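PDB 6NWZ: carbohydrate deacetylase Agd3 from Neosartorya fumigata, which probably removes acetyl groups from the exopolysaccharide galactosaminogalactan, as a zinc-binding carbohydrate esterase required for biofilm formation by this fungus. Local coordinates for residues L44-I49 with L536-D541; I273-M278 with L371-T376; M116-V121 with P125-S130; Q508-T513 with D521-V526; N289-P294 with W573-V578. All blocks are in the same frame, centred on the assembly; numbering follows the deposited sequence.

Contact 1 of 5, residues L44-I49 with L536-D541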
# COMPACT_ATOMS: atom_id res chain seq x y z
N LEU A 44 -7.79 -10.80 -1.63
CA LEU A 44 -8.54 -10.75 -2.87
C LEU A 44 -8.96 -9.32 -3.19
O LEU A 44 -8.90 -8.89 -4.35
CB LEU A 44 -9.76 -11.67 -2.79
CG LEU A 44 -9.47 -13.15 -2.53
CD1 LEU A 44 -10.76 -13.88 -2.24
CD2 LEU A 44 -8.76 -13.78 -3.71
N ASN A 45 -9.37 -8.56 -2.17
CA ASN A 45 -9.75 -7.16 -2.38
C ASN A 45 -8.56 -6.33 -2.85
O ASN A 45 -8.71 -5.44 -3.70
CB ASN A 45 -10.33 -6.58 -1.09
CG ASN A 45 -10.84 -5.15 -1.26
OD1 ASN A 45 -11.37 -4.79 -2.31
ND2 ASN A 45 -10.69 -4.34 -0.23
N ALA A 46 -7.37 -6.61 -2.31
CA ALA A 46 -6.18 -5.87 -2.71
C ALA A 46 -5.86 -6.11 -4.18
O ALA A 46 -5.52 -5.16 -4.91
CB ALA A 46 -5.00 -6.26 -1.82
N TYR A 47 -5.96 -7.36 -4.63
CA TYR A 47 -5.76 -7.66 -6.04
C TYR A 47 -6.89 -7.12 -6.90
O TYR A 47 -6.69 -6.85 -8.09
CB TYR A 47 -5.64 -9.17 -6.25
CG TYR A 47 -4.28 -9.75 -5.96
CD1 TYR A 47 -3.84 -9.91 -4.66
CD2 TYR A 47 -3.45 -10.17 -7.00
CE1 TYR A 47 -2.60 -10.46 -4.39
CE2 TYR A 47 -2.21 -10.72 -6.74
CZ TYR A 47 -1.79 -10.86 -5.43
OH TYR A 47 -0.56 -11.41 -5.16
N GLY A 48 -8.08 -6.96 -6.33
CA GLY A 48 -9.26 -6.64 -7.10
C GLY A 48 -10.01 -7.84 -7.62
O GLY A 48 -10.82 -7.70 -8.54
N ILE A 49 -9.77 -9.02 -7.05
CA ILE A 49 -10.36 -10.28 -7.50
C ILE A 49 -11.78 -10.40 -6.96
O ILE A 49 -11.98 -10.34 -5.74
CB ILE A 49 -9.50 -11.47 -7.06
CG1 ILE A 49 -8.18 -11.49 -7.85
CG2 ILE A 49 -10.27 -12.77 -7.22
CD1 ILE A 49 -7.16 -12.46 -7.33
N LEU A 536 3.05 -5.44 1.16
CA LEU A 536 2.59 -6.77 0.78
C LEU A 536 1.07 -6.89 0.83
O LEU A 536 0.52 -7.86 0.29
CB LEU A 536 3.25 -7.82 1.67
CG LEU A 536 4.77 -7.90 1.51
CD1 LEU A 536 5.39 -8.95 2.42
CD2 LEU A 536 5.12 -8.18 0.06
N GLY A 537 0.38 -5.94 1.45
CA GLY A 537 -1.06 -5.84 1.37
C GLY A 537 -1.55 -5.02 0.20
O GLY A 537 -2.76 -4.77 0.09
N LEU A 538 -0.64 -4.60 -0.68
CA LEU A 538 -0.97 -3.85 -1.90
C LEU A 538 -1.63 -2.51 -1.58
O LEU A 538 -2.39 -1.97 -2.39
CB LEU A 538 -1.85 -4.67 -2.85
CG LEU A 538 -1.28 -6.03 -3.27
CD1 LEU A 538 -2.09 -6.62 -4.42
CD2 LEU A 538 0.19 -5.93 -3.63
N ARG A 539 -1.33 -1.95 -0.41
CA ARG A 539 -1.79 -0.61 -0.06
C ARG A 539 -0.94 0.41 -0.80
O ARG A 539 0.27 0.51 -0.57
CB ARG A 539 -1.72 -0.41 1.45
CG ARG A 539 -2.55 -1.41 2.24
CD ARG A 539 -4.03 -1.12 2.15
NE ARG A 539 -4.38 0.08 2.91
CZ ARG A 539 -4.89 0.06 4.14
NH1 ARG A 539 -5.15 -1.09 4.74
NH2 ARG A 539 -5.16 1.21 4.75
N HIS A 540 -1.56 1.17 -1.70
CA HIS A 540 -0.87 2.16 -2.52
C HIS A 540 -0.68 3.50 -1.82
O HIS A 540 -0.29 4.47 -2.48
CB HIS A 540 -1.63 2.37 -3.84
CG HIS A 540 -1.62 1.18 -4.74
ND1 HIS A 540 -2.28 1.15 -5.95
CD2 HIS A 540 -1.01 -0.03 -4.62
CE1 HIS A 540 -2.09 -0.03 -6.52
NE2 HIS A 540 -1.33 -0.76 -5.74
N ASP A 541 -0.96 3.58 -0.52
CA ASP A 541 -0.79 4.83 0.20
C ASP A 541 0.67 5.24 0.23
O ASP A 541 1.57 4.39 0.30
CB ASP A 541 -1.30 4.71 1.64
CG ASP A 541 -2.51 3.80 1.76
OD1 ASP A 541 -2.86 3.13 0.77
OD2 ASP A 541 -3.12 3.77 2.86
O HOH W 1 -3.87 -2.65 -4.55

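Contact 2 of 5, residues I273-M278 with L371-T376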
# COMPACT_ATOMS: atom_id res chain seq x y z
N ILE A 273 17.48 22.19 5.57
CA ILE A 273 18.26 21.36 4.66
C ILE A 273 19.17 22.24 3.81
O ILE A 273 18.82 23.39 3.49
CB ILE A 273 17.33 20.49 3.78
CG1 ILE A 273 18.05 19.22 3.32
CG2 ILE A 273 16.77 21.28 2.60
CD1 ILE A 273 18.32 18.23 4.44
N THR A 274 20.35 21.74 3.47
CA THR A 274 21.33 22.52 2.72
C THR A 274 21.54 21.93 1.33
O THR A 274 21.02 20.87 0.98
CB THR A 274 22.67 22.58 3.48
OG1 THR A 274 23.24 21.27 3.54
CG2 THR A 274 22.45 23.10 4.88
N VAL A 275 22.33 22.65 0.53
CA VAL A 275 22.67 22.18 -0.81
C VAL A 275 23.53 20.93 -0.74
O VAL A 275 23.37 20.00 -1.54
CB VAL A 275 23.36 23.31 -1.61
CG1 VAL A 275 24.01 22.75 -2.87
CG2 VAL A 275 22.35 24.40 -1.96
N GLU A 276 24.46 20.87 0.22
CA GLU A 276 25.29 19.68 0.37
C GLU A 276 24.43 18.48 0.75
O GLU A 276 24.63 17.37 0.23
CB GLU A 276 26.39 19.91 1.41
CG GLU A 276 27.37 21.03 1.06
CD GLU A 276 26.83 22.43 1.35
OE1 GLU A 276 25.79 22.54 2.04
OE2 GLU A 276 27.45 23.41 0.89
N ASP A 277 23.48 18.68 1.67
CA ASP A 277 22.53 17.62 2.02
C ASP A 277 21.82 17.09 0.78
O ASP A 277 21.76 15.88 0.56
CB ASP A 277 21.51 18.16 3.03
CG ASP A 277 22.06 18.27 4.43
OD1 ASP A 277 22.80 17.36 4.86
OD2 ASP A 277 21.74 19.26 5.12
N MET A 278 21.29 18.00 -0.04
CA MET A 278 20.52 17.59 -1.21
C MET A 278 21.38 16.89 -2.25
O MET A 278 20.91 15.97 -2.92
CB MET A 278 19.80 18.80 -1.82
CG MET A 278 18.64 19.35 -0.98
SD MET A 278 17.41 18.12 -0.48
CE MET A 278 17.11 17.28 -2.03
N LEU A 371 17.34 27.37 -3.34
CA LEU A 371 16.47 27.56 -4.49
C LEU A 371 17.23 27.38 -5.80
O LEU A 371 16.76 26.67 -6.70
CB LEU A 371 15.82 28.94 -4.46
CG LEU A 371 14.84 29.01 -5.63
CD1 LEU A 371 13.41 28.81 -5.15
CD2 LEU A 371 15.00 30.28 -6.43
N ARG A 372 18.39 28.03 -5.92
CA ARG A 372 19.18 27.88 -7.14
C ARG A 372 19.52 26.42 -7.40
O ARG A 372 19.65 26.01 -8.56
CB ARG A 372 20.46 28.71 -7.05
CG ARG A 372 20.22 30.19 -6.85
CD ARG A 372 21.48 31.00 -7.15
NE ARG A 372 22.65 30.48 -6.45
CZ ARG A 372 22.96 30.77 -5.19
NH1 ARG A 372 22.18 31.58 -4.48
NH2 ARG A 372 24.06 30.26 -4.64
N TRP A 373 19.68 25.62 -6.34
CA TRP A 373 19.88 24.19 -6.54
C TRP A 373 18.61 23.53 -7.06
O TRP A 373 18.66 22.77 -8.04
CB TRP A 373 20.33 23.53 -5.24
CG TRP A 373 20.76 22.11 -5.43
CD1 TRP A 373 22.02 21.66 -5.72
CD2 TRP A 373 19.93 20.94 -5.37
NE1 TRP A 373 22.02 20.29 -5.83
CE2 TRP A 373 20.75 19.83 -5.62
CE3 TRP A 373 18.57 20.74 -5.11
CZ2 TRP A 373 20.26 18.53 -5.63
CZ3 TRP A 373 18.08 19.44 -5.12
CH2 TRP A 373 18.92 18.36 -5.38
N TRP A 374 17.47 23.80 -6.43
CA TRP A 374 16.22 23.16 -6.86
C TRP A 374 15.83 23.59 -8.26
O TRP A 374 15.27 22.79 -9.02
CB TRP A 374 15.09 23.48 -5.87
CG TRP A 374 15.01 22.53 -4.73
CD1 TRP A 374 15.14 22.83 -3.41
CD2 TRP A 374 14.81 21.12 -4.81
NE1 TRP A 374 15.01 21.68 -2.66
CE2 TRP A 374 14.81 20.62 -3.50
CE3 TRP A 374 14.62 20.22 -5.87
CZ2 TRP A 374 14.63 19.27 -3.21
CZ3 TRP A 374 14.44 18.89 -5.58
CH2 TRP A 374 14.45 18.42 -4.26
N THR A 375 16.10 24.84 -8.63
CA THR A 375 15.72 25.33 -9.95
C THR A 375 16.64 24.84 -11.06
O THR A 375 16.29 24.97 -12.24
CB THR A 375 15.67 26.86 -9.96
OG1 THR A 375 16.94 27.38 -9.53
CG2 THR A 375 14.59 27.35 -9.02
N THR A 376 17.80 24.28 -10.72
CA THR A 376 18.67 23.68 -11.73
C THR A 376 17.97 22.48 -12.35
O THR A 376 17.56 21.56 -11.63
CB THR A 376 20.00 23.24 -11.10
OG1 THR A 376 20.62 24.36 -10.46
CG2 THR A 376 20.93 22.70 -12.17

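Contact 3 of 5, residues M116-V121 with P125-S130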
# COMPACT_ATOMS: atom_id res chain seq x y z
N MET A 116 -9.00 -25.51 -4.24
CA MET A 116 -9.44 -25.09 -2.92
C MET A 116 -8.24 -24.77 -2.04
O MET A 116 -7.22 -25.47 -2.09
CB MET A 116 -10.30 -26.17 -2.25
CG MET A 116 -10.63 -25.89 -0.79
SD MET A 116 -11.64 -27.17 -0.04
CE MET A 116 -13.16 -26.99 -0.97
N VAL A 117 -8.37 -23.71 -1.25
CA VAL A 117 -7.34 -23.30 -0.30
C VAL A 117 -7.93 -23.38 1.10
O VAL A 117 -9.04 -22.91 1.34
CB VAL A 117 -6.83 -21.88 -0.60
CG1 VAL A 117 -5.94 -21.38 0.53
CG2 VAL A 117 -6.09 -21.85 -1.93
N GLN A 118 -7.17 -23.98 2.02
CA GLN A 118 -7.56 -24.05 3.43
C GLN A 118 -6.40 -23.57 4.28
O GLN A 118 -5.29 -24.10 4.17
CB GLN A 118 -7.96 -25.47 3.83
CG GLN A 118 -9.13 -26.02 3.05
CD GLN A 118 -9.95 -26.98 3.88
OE1 GLN A 118 -10.25 -26.72 5.04
NE2 GLN A 118 -10.32 -28.11 3.28
N PHE A 119 -6.65 -22.58 5.13
CA PHE A 119 -5.64 -22.10 6.05
C PHE A 119 -6.21 -22.07 7.46
O PHE A 119 -7.43 -22.05 7.66
CB PHE A 119 -5.09 -20.71 5.65
CG PHE A 119 -6.12 -19.61 5.63
CD1 PHE A 119 -6.53 -18.97 6.80
CD2 PHE A 119 -6.65 -19.16 4.42
CE1 PHE A 119 -7.46 -17.95 6.77
CE2 PHE A 119 -7.58 -18.13 4.39
CZ PHE A 119 -7.99 -17.52 5.56
N ASP A 120 -5.30 -22.06 8.44
CA ASP A 120 -5.64 -22.16 9.86
C ASP A 120 -6.32 -23.50 10.16
O ASP A 120 -7.30 -23.57 10.90
CB ASP A 120 -6.51 -20.98 10.30
CG ASP A 120 -6.59 -20.85 11.81
OD1 ASP A 120 -5.75 -21.46 12.51
OD2 ASP A 120 -7.50 -20.15 12.30
N VAL A 121 -5.78 -24.57 9.58
CA VAL A 121 -6.30 -25.92 9.79
C VAL A 121 -5.25 -26.76 10.49
O VAL A 121 -4.04 -26.55 10.34
CB VAL A 121 -6.75 -26.58 8.46
CG1 VAL A 121 -7.88 -25.79 7.83
CG2 VAL A 121 -5.58 -26.72 7.50
N PRO A 125 -5.68 -36.21 8.28
CA PRO A 125 -5.72 -37.03 7.06
C PRO A 125 -6.32 -36.31 5.86
O PRO A 125 -5.93 -36.59 4.72
CB PRO A 125 -6.58 -38.24 7.47
CG PRO A 125 -6.50 -38.27 8.96
CD PRO A 125 -6.43 -36.83 9.38
N LYS A 126 -7.27 -35.39 6.09
CA LYS A 126 -7.85 -34.63 4.99
C LYS A 126 -6.83 -33.74 4.29
O LYS A 126 -7.10 -33.25 3.19
CB LYS A 126 -9.02 -33.78 5.50
CG LYS A 126 -10.15 -34.58 6.10
CD LYS A 126 -10.93 -33.76 7.12
CE LYS A 126 -9.99 -33.18 8.17
NZ LYS A 126 -9.09 -34.21 8.77
N PHE A 127 -5.68 -33.50 4.91
CA PHE A 127 -4.63 -32.69 4.32
C PHE A 127 -3.35 -33.49 4.09
O PHE A 127 -2.28 -32.91 3.90
CB PHE A 127 -4.35 -31.47 5.19
CG PHE A 127 -5.58 -30.68 5.54
CD1 PHE A 127 -6.30 -30.03 4.55
CD2 PHE A 127 -6.03 -30.61 6.84
CE1 PHE A 127 -7.43 -29.31 4.86
CE2 PHE A 127 -7.16 -29.89 7.16
CZ PHE A 127 -7.87 -29.24 6.17
N GLY A 128 -3.45 -34.82 4.12
CA GLY A 128 -2.33 -35.68 3.79
C GLY A 128 -1.16 -35.56 4.73
O GLY A 128 -0.02 -35.82 4.32
N ALA A 129 -1.40 -35.20 5.99
CA ALA A 129 -0.32 -35.00 6.94
C ALA A 129 -0.81 -35.32 8.35
O ALA A 129 -2.01 -35.44 8.60
CB ALA A 129 0.24 -33.58 6.88
N SER A 130 0.14 -35.45 9.26
CA SER A 130 -0.14 -35.62 10.68
C SER A 130 0.72 -34.66 11.48
O SER A 130 1.83 -34.31 11.07
CB SER A 130 0.13 -37.05 11.14
OG SER A 130 1.42 -37.46 10.72

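Contact 4 of 5, residues Q508-T513 with D521-V526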
# COMPACT_ATOMS: atom_id res chain seq x y z
N GLN A 508 14.67 9.20 20.57
CA GLN A 508 14.24 9.87 21.79
C GLN A 508 12.74 10.17 21.76
O GLN A 508 12.01 9.85 22.71
CB GLN A 508 15.04 11.15 22.00
CG GLN A 508 14.90 11.70 23.40
CD GLN A 508 15.33 10.68 24.43
OE1 GLN A 508 16.35 10.02 24.28
NE2 GLN A 508 14.53 10.54 25.49
N GLU A 509 12.26 10.79 20.68
CA GLU A 509 10.84 11.09 20.57
C GLU A 509 10.00 9.82 20.53
O GLU A 509 8.89 9.79 21.07
CB GLU A 509 10.59 11.94 19.33
CG GLU A 509 9.28 12.71 19.36
CD GLU A 509 9.20 13.74 18.26
OE1 GLU A 509 10.09 13.74 17.39
OE2 GLU A 509 8.26 14.55 18.27
N TRP A 510 10.51 8.76 19.90
CA TRP A 510 9.83 7.48 19.90
C TRP A 510 9.74 6.92 21.32
O TRP A 510 8.71 6.35 21.71
CB TRP A 510 10.56 6.51 18.97
CG TRP A 510 10.04 5.10 18.94
CD1 TRP A 510 8.75 4.70 18.76
CD2 TRP A 510 10.83 3.91 19.04
NE1 TRP A 510 8.69 3.32 18.76
CE2 TRP A 510 9.95 2.82 18.93
CE3 TRP A 510 12.19 3.67 19.23
CZ2 TRP A 510 10.39 1.50 19.00
CZ3 TRP A 510 12.63 2.36 19.29
CH2 TRP A 510 11.73 1.29 19.18
N ILE A 511 10.81 7.06 22.10
CA ILE A 511 10.79 6.59 23.48
C ILE A 511 9.83 7.42 24.32
O ILE A 511 9.06 6.88 25.12
CB ILE A 511 12.22 6.62 24.06
CG1 ILE A 511 13.07 5.51 23.44
CG2 ILE A 511 12.18 6.49 25.57
CD1 ILE A 511 14.54 5.62 23.80
N ASP A 512 9.85 8.74 24.14
CA ASP A 512 9.10 9.63 25.02
C ASP A 512 7.60 9.57 24.75
O ASP A 512 6.80 9.70 25.68
CB ASP A 512 9.60 11.07 24.86
CG ASP A 512 11.07 11.23 25.21
OD1 ASP A 512 11.69 10.23 25.64
OD2 ASP A 512 11.60 12.34 25.05
N THR A 513 7.19 9.39 23.49
CA THR A 513 5.79 9.53 23.11
C THR A 513 5.17 8.21 22.66
O THR A 513 4.09 8.22 22.05
CB THR A 513 5.65 10.58 22.01
OG1 THR A 513 6.11 10.04 20.77
CG2 THR A 513 6.48 11.81 22.35
N ASP A 521 18.21 0.94 15.23
CA ASP A 521 17.94 -0.30 14.52
C ASP A 521 16.66 -0.95 15.01
O ASP A 521 15.91 -1.53 14.23
CB ASP A 521 19.12 -1.26 14.65
CG ASP A 521 20.31 -0.87 13.79
OD1 ASP A 521 20.12 -0.13 12.80
OD2 ASP A 521 21.44 -1.32 14.09
N ASP A 522 16.41 -0.88 16.32
CA ASP A 522 15.14 -1.36 16.86
C ASP A 522 13.97 -0.61 16.25
O ASP A 522 12.95 -1.22 15.89
CB ASP A 522 15.14 -1.23 18.38
CG ASP A 522 16.14 -2.17 19.04
OD1 ASP A 522 16.13 -3.36 18.68
OD2 ASP A 522 16.93 -1.71 19.89
N LEU A 523 14.09 0.71 16.11
CA LEU A 523 13.03 1.50 15.48
C LEU A 523 12.87 1.10 14.02
O LEU A 523 11.74 0.96 13.53
CB LEU A 523 13.34 2.99 15.61
CG LEU A 523 12.36 4.02 15.03
CD1 LEU A 523 12.44 5.31 15.83
CD2 LEU A 523 12.64 4.32 13.56
N LEU A 524 13.98 0.93 13.30
CA LEU A 524 13.91 0.51 11.91
C LEU A 524 13.34 -0.90 11.78
O LEU A 524 12.68 -1.21 10.78
CB LEU A 524 15.30 0.59 11.27
CG LEU A 524 15.88 1.99 11.07
CD1 LEU A 524 17.35 1.91 10.66
CD2 LEU A 524 15.07 2.77 10.04
N ALA A 525 13.57 -1.76 12.77
CA ALA A 525 13.04 -3.12 12.71
C ALA A 525 11.52 -3.12 12.76
O ALA A 525 10.87 -3.82 11.97
CB ALA A 525 13.62 -3.96 13.85
N VAL A 526 10.93 -2.33 13.66
CA VAL A 526 9.47 -2.29 13.73
C VAL A 526 8.91 -1.56 12.51
O VAL A 526 7.82 -1.89 12.03
CB VAL A 526 8.99 -1.65 15.05
CG1 VAL A 526 9.94 -1.99 16.18
CG2 VAL A 526 8.81 -0.16 14.93

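Contact 5 of 5, residues N289-P294 with W573-V578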
# COMPACT_ATOMS: atom_id res chain seq x y z
N ASN A 289 17.93 2.79 -6.45
CA ASN A 289 17.23 2.23 -7.60
C ASN A 289 17.88 0.94 -8.06
O ASN A 289 17.19 -0.04 -8.38
CB ASN A 289 17.18 3.25 -8.74
CG ASN A 289 15.97 4.16 -8.66
OD1 ASN A 289 14.92 3.87 -9.23
ND2 ASN A 289 16.10 5.26 -7.93
N ALA A 290 19.21 0.90 -8.11
CA ALA A 290 19.92 -0.31 -8.53
C ALA A 290 19.82 -1.44 -7.51
O ALA A 290 20.30 -2.54 -7.79
CB ALA A 290 21.39 0.02 -8.80
N LYS A 291 19.23 -1.20 -6.34
CA LYS A 291 19.00 -2.27 -5.38
C LYS A 291 17.64 -2.94 -5.56
O LYS A 291 17.37 -3.95 -4.91
CB LYS A 291 19.09 -1.73 -3.94
CG LYS A 291 20.46 -1.19 -3.58
CD LYS A 291 20.55 -0.90 -2.09
CE LYS A 291 21.95 -0.46 -1.72
NZ LYS A 291 22.12 -0.26 -0.25
N MET A 292 16.79 -2.40 -6.42
CA MET A 292 15.44 -2.90 -6.56
C MET A 292 15.36 -3.92 -7.69
O MET A 292 16.23 -3.98 -8.56
CB MET A 292 14.48 -1.74 -6.83
CG MET A 292 14.66 -0.61 -5.86
SD MET A 292 13.50 0.73 -6.13
CE MET A 292 13.66 1.58 -4.56
N ASN A 293 14.31 -4.73 -7.65
CA ASN A 293 14.13 -5.75 -8.67
C ASN A 293 13.92 -5.09 -10.03
O ASN A 293 13.54 -3.92 -10.11
CB ASN A 293 12.94 -6.64 -8.33
CG ASN A 293 13.09 -7.34 -7.00
OD1 ASN A 293 14.09 -8.02 -6.75
ND2 ASN A 293 12.11 -7.17 -6.12
N PRO A 294 14.19 -5.82 -11.11
CA PRO A 294 13.99 -5.25 -12.45
C PRO A 294 12.58 -4.72 -12.63
O PRO A 294 11.62 -5.23 -12.06
CB PRO A 294 14.27 -6.44 -13.38
CG PRO A 294 15.25 -7.26 -12.62
CD PRO A 294 14.84 -7.14 -11.17
N TRP A 573 15.58 4.65 6.50
CA TRP A 573 14.27 4.02 6.45
C TRP A 573 14.03 3.38 5.09
O TRP A 573 13.62 2.21 5.01
CB TRP A 573 13.18 5.06 6.77
CG TRP A 573 11.78 4.49 6.81
CD1 TRP A 573 11.12 4.03 7.92
CD2 TRP A 573 10.88 4.33 5.71
NE1 TRP A 573 9.86 3.60 7.57
CE2 TRP A 573 9.69 3.77 6.22
CE3 TRP A 573 10.96 4.60 4.34
CZ2 TRP A 573 8.59 3.47 5.41
CZ3 TRP A 573 9.87 4.31 3.54
CH2 TRP A 573 8.70 3.75 4.07
N VAL A 574 14.32 4.11 4.01
CA VAL A 574 14.12 3.58 2.67
C VAL A 574 15.03 2.37 2.44
O VAL A 574 14.60 1.36 1.88
CB VAL A 574 14.34 4.68 1.62
CG1 VAL A 574 14.20 4.12 0.20
CG2 VAL A 574 13.35 5.82 1.84
N GLU A 575 16.29 2.46 2.87
CA GLU A 575 17.19 1.32 2.74
C GLU A 575 16.62 0.10 3.46
O GLU A 575 16.65 -1.02 2.92
CB GLU A 575 18.57 1.67 3.30
CG GLU A 575 19.36 2.64 2.42
CD GLU A 575 19.93 1.97 1.18
OE1 GLU A 575 19.89 0.73 1.09
OE2 GLU A 575 20.43 2.70 0.29
N THR A 576 16.10 0.29 4.67
CA THR A 576 15.53 -0.84 5.41
C THR A 576 14.34 -1.43 4.68
O THR A 576 14.21 -2.65 4.55
CB THR A 576 15.13 -0.38 6.81
OG1 THR A 576 16.31 -0.00 7.54
CG2 THR A 576 14.38 -1.48 7.56
N ILE A 577 13.46 -0.57 4.16
CA ILE A 577 12.22 -1.04 3.56
C ILE A 577 12.49 -1.70 2.21
O ILE A 577 11.98 -2.79 1.92
CB ILE A 577 11.22 0.12 3.45
CG1 ILE A 577 10.32 0.16 4.68
CG2 ILE A 577 10.39 0.04 2.18
CD1 ILE A 577 11.05 0.34 6.00
N VAL A 578 13.33 -1.07 1.37
CA VAL A 578 13.58 -1.59 0.03
C VAL A 578 14.31 -2.92 0.09
O VAL A 578 13.96 -3.87 -0.64
CB VAL A 578 14.36 -0.56 -0.80
CG1 VAL A 578 14.82 -1.19 -2.11
CG2 VAL A 578 13.52 0.68 -1.06

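Contact 1 of 5, residues L44-I49 with L536-D541
With CG beside the backbone N and anti to the carbonyl carbon in both residues (chi1 -81° in Y47, -56° in L538), the Y47 ring comes back to the L538 isobutyl group, although the tyrosine side chain sets out away from it. L538 CD1 sits over one face of the phenol ring, nearer its rim than its middle; it is 4.0 Å from the ring centroid, 23° off the normal, a CH-pi contact whose nearest ring atom is Y47 CD1. Beside it A46 points its methyl at the opposing backbone, with A46 CB 3.7 Å from L538 CB and 3.3 Å from the carbonyl O of G537. A water lies 3.0 Å from A46 O and 2.7 Å from L538 O and links the two carbonyls. A hydrogen bond joins Y47 OH to H231 ND1, while L536 O is bonded to NE2 of the same histidine, so H231 of helix 224-237 bridges both segments. The buried contact joins helix 34-47, in the CBM87 region, to the loop after helix 520-536, in the deacetylase domain; each of these helices is ended by a Schellman motif, with G48 and L538 as the C-prime residues.

Contact 2 of 5, residues I273-M278 with L371-T376
M278 lays its CB over one face of the W373 indole, 3.7 Å from the centroid of the six-membered ring and only 10° off the normal, a nearly vertical CH-pi contact. Beyond CB the methionine chain bends twice (chi2 -52°, chi3 -47°), which carries its methyl across to the second tryptophan, M278 CE reaching W374 CZ2 at 3.4 Å. The sulfur itself takes an oblique position to both indoles, 5.5 Å from M278 SD to the W373 six-ring centroid and 5.2 Å to that of W374, a pair of Met-aromatic contacts. The tryptophans also meet each other: W373 CZ3 stands over a face of W374, whose CD2 lies at the W373 edge. At the pyrrole side of W373, V275 CG1 packs on CD1 at 3.6 Å, and V275 CG2 touches W373 CB. The indole nitrogen of W373 is held by N279 OD1, one residue past M278, which helps fix the ring's rotation. A capping box begins the helix bearing V275 and M278: D277 N donates to T274 OG1, and T274 N to D277 OD2 through its anti lone pair. Helix 275-289 thus packs its first turn on helix 369-375, while W374 touches M257 of strand 252-257 and makes edge-to-face contacts with F383 and H304, and L371 lies against helix 400-417.

Contact 3 of 5, residues M116-V121 with P125-S130
The F127 ring carries V121 CG2 over one face and the side-chain amide of Q118 at its edge, with Q118 CD close to the ring plane. This is the loop between strands 115-119 and 129-131 of the CBM87 region, whose F127 packs on Q118 at the end of the first strand and on V121 just after it. V121 CG2 lies 3.8 Å from the ring centroid, 22° off the normal and displaced toward the rim. With chi1 -62°, this methyl lies between the backbone N and the carbonyl carbon and faces the ring; V121 CB and CG1 also touch its CE2 and CZ. The amide of Q118 stands almost upright to the ring, the planes 81° apart, and its nitrogen is hydrogen-bonded to Q211 OE1 of strand 209-214. That neighbouring strand also packs on the phenylalanine through Q211 and A213, while Q211 NE2 bonds to K126 O, so one glutamine ties both segments down. At the ring's edge Q118 NE2 comes to 3.5 Å from F127 CE1, and Q118 OE1 to 3.6 Å from F127 CZ.

Contact 4 of 5, residues Q508-T513 with D521-V526
Two consecutive helices of the deacetylase domain, 503-513 and 520-536, are joined by a short loop, and W510 of the first packs on the start of the second. W510 presents a face of its indole to L523, whose CB lies 4.1 Å from the centroid of the six-membered ring and 23° off the normal, a CH-pi contact. L523 CD1 covers the same indole nearer its junction with the side chain, 3.8 Å from W510 CE3 and 3.9 Å from W510 CB. Both residues hold CG anti to the backbone N (chi1 176° in W510, -180° in L523), and the two side chains run antiparallel alongside one another, W510 CH2 ending by the L523 backbone and L523 CD1 by W510 CB. The far end of the indole thus meets the helix main chain itself, W510 CH2 lying 3.9 Å from both L523 N and L523 CA. D522 turns its carboxylate away from the ring: OD2 accepts from S519 N, just ahead of helix 520-536. One turn on from E509, T513 OG1 and T513 N reach E509 O from opposite faces of its carbonyl plane. D512 OD2 is bonded to Y264 OH. The ring's outermost carbon, W510 CH2, also comes to 4.1 Å from the carbonyl C of D522.

Contact 5 of 5, residues N289-P294 with W573-V578
A type I beta turn from N289 to M292, closed by M292 N to N289 O at 3.1 Å, ends the preceding helix and brings K291 and M292 against segment 573-578 of helix 569-584, with M292 and V578 the nearest pair, 7.0 Å between CA atoms. K291 stretches out fully beyond CG to place NZ 2.8 Å from E575 OE1, a hydrogen-bonded salt bridge. The ammonium meets this oxygen on its syn side, 31° out of the carboxylate plane, and the lysine comes in roughly perpendicular to the glutamate. E575 bends at chi2 (-75°) to offer the oxygen. Its carboxylate has further partners, OE1 accepting from Q579 NE2 and OE2 from W284 NE1, so three donors (K291, Q579, W284) grip the buried acid. The contact joins the loop between helix 275-289 and strand 300-304 to helix 569-584 within the deacetylase domain, and I288 packs on both E575 and V578. M292 is also extended, and its methyl abuts the valine: M292 CE lies 3.6 Å from V578 CG2, and M292 CG 3.8 Å from V578 CG1. N293 is anchored through ND2 to the carbonyls of V585 and W587, and through OD1 to K159 NZ.

How the contacts relate
Contacts 2, 4 and 5 lie in the deacetylase domain, contact 3 in the CBM87 region, and contact 1 joins the two. Contacts 4 and 5 touch, L524 O 3.7 Å from T576 CG2, where helices 520-536 and 569-584 pack together. Helix 520-536 carries contact 4 near its start and leads into contact 1; between them D530 and H534 bind a zinc ion, the D530 side chain about 10 Å from that of L523. Helix 275-289 links contacts 2 and 5, centres 24 Å apart. The W374 side chain lies about 11 Å from that of D256, which with H388 and H392 binds a zinc ion, probably the catalytic one. Contacts 2 and 3 are farthest apart, centres 58 Å.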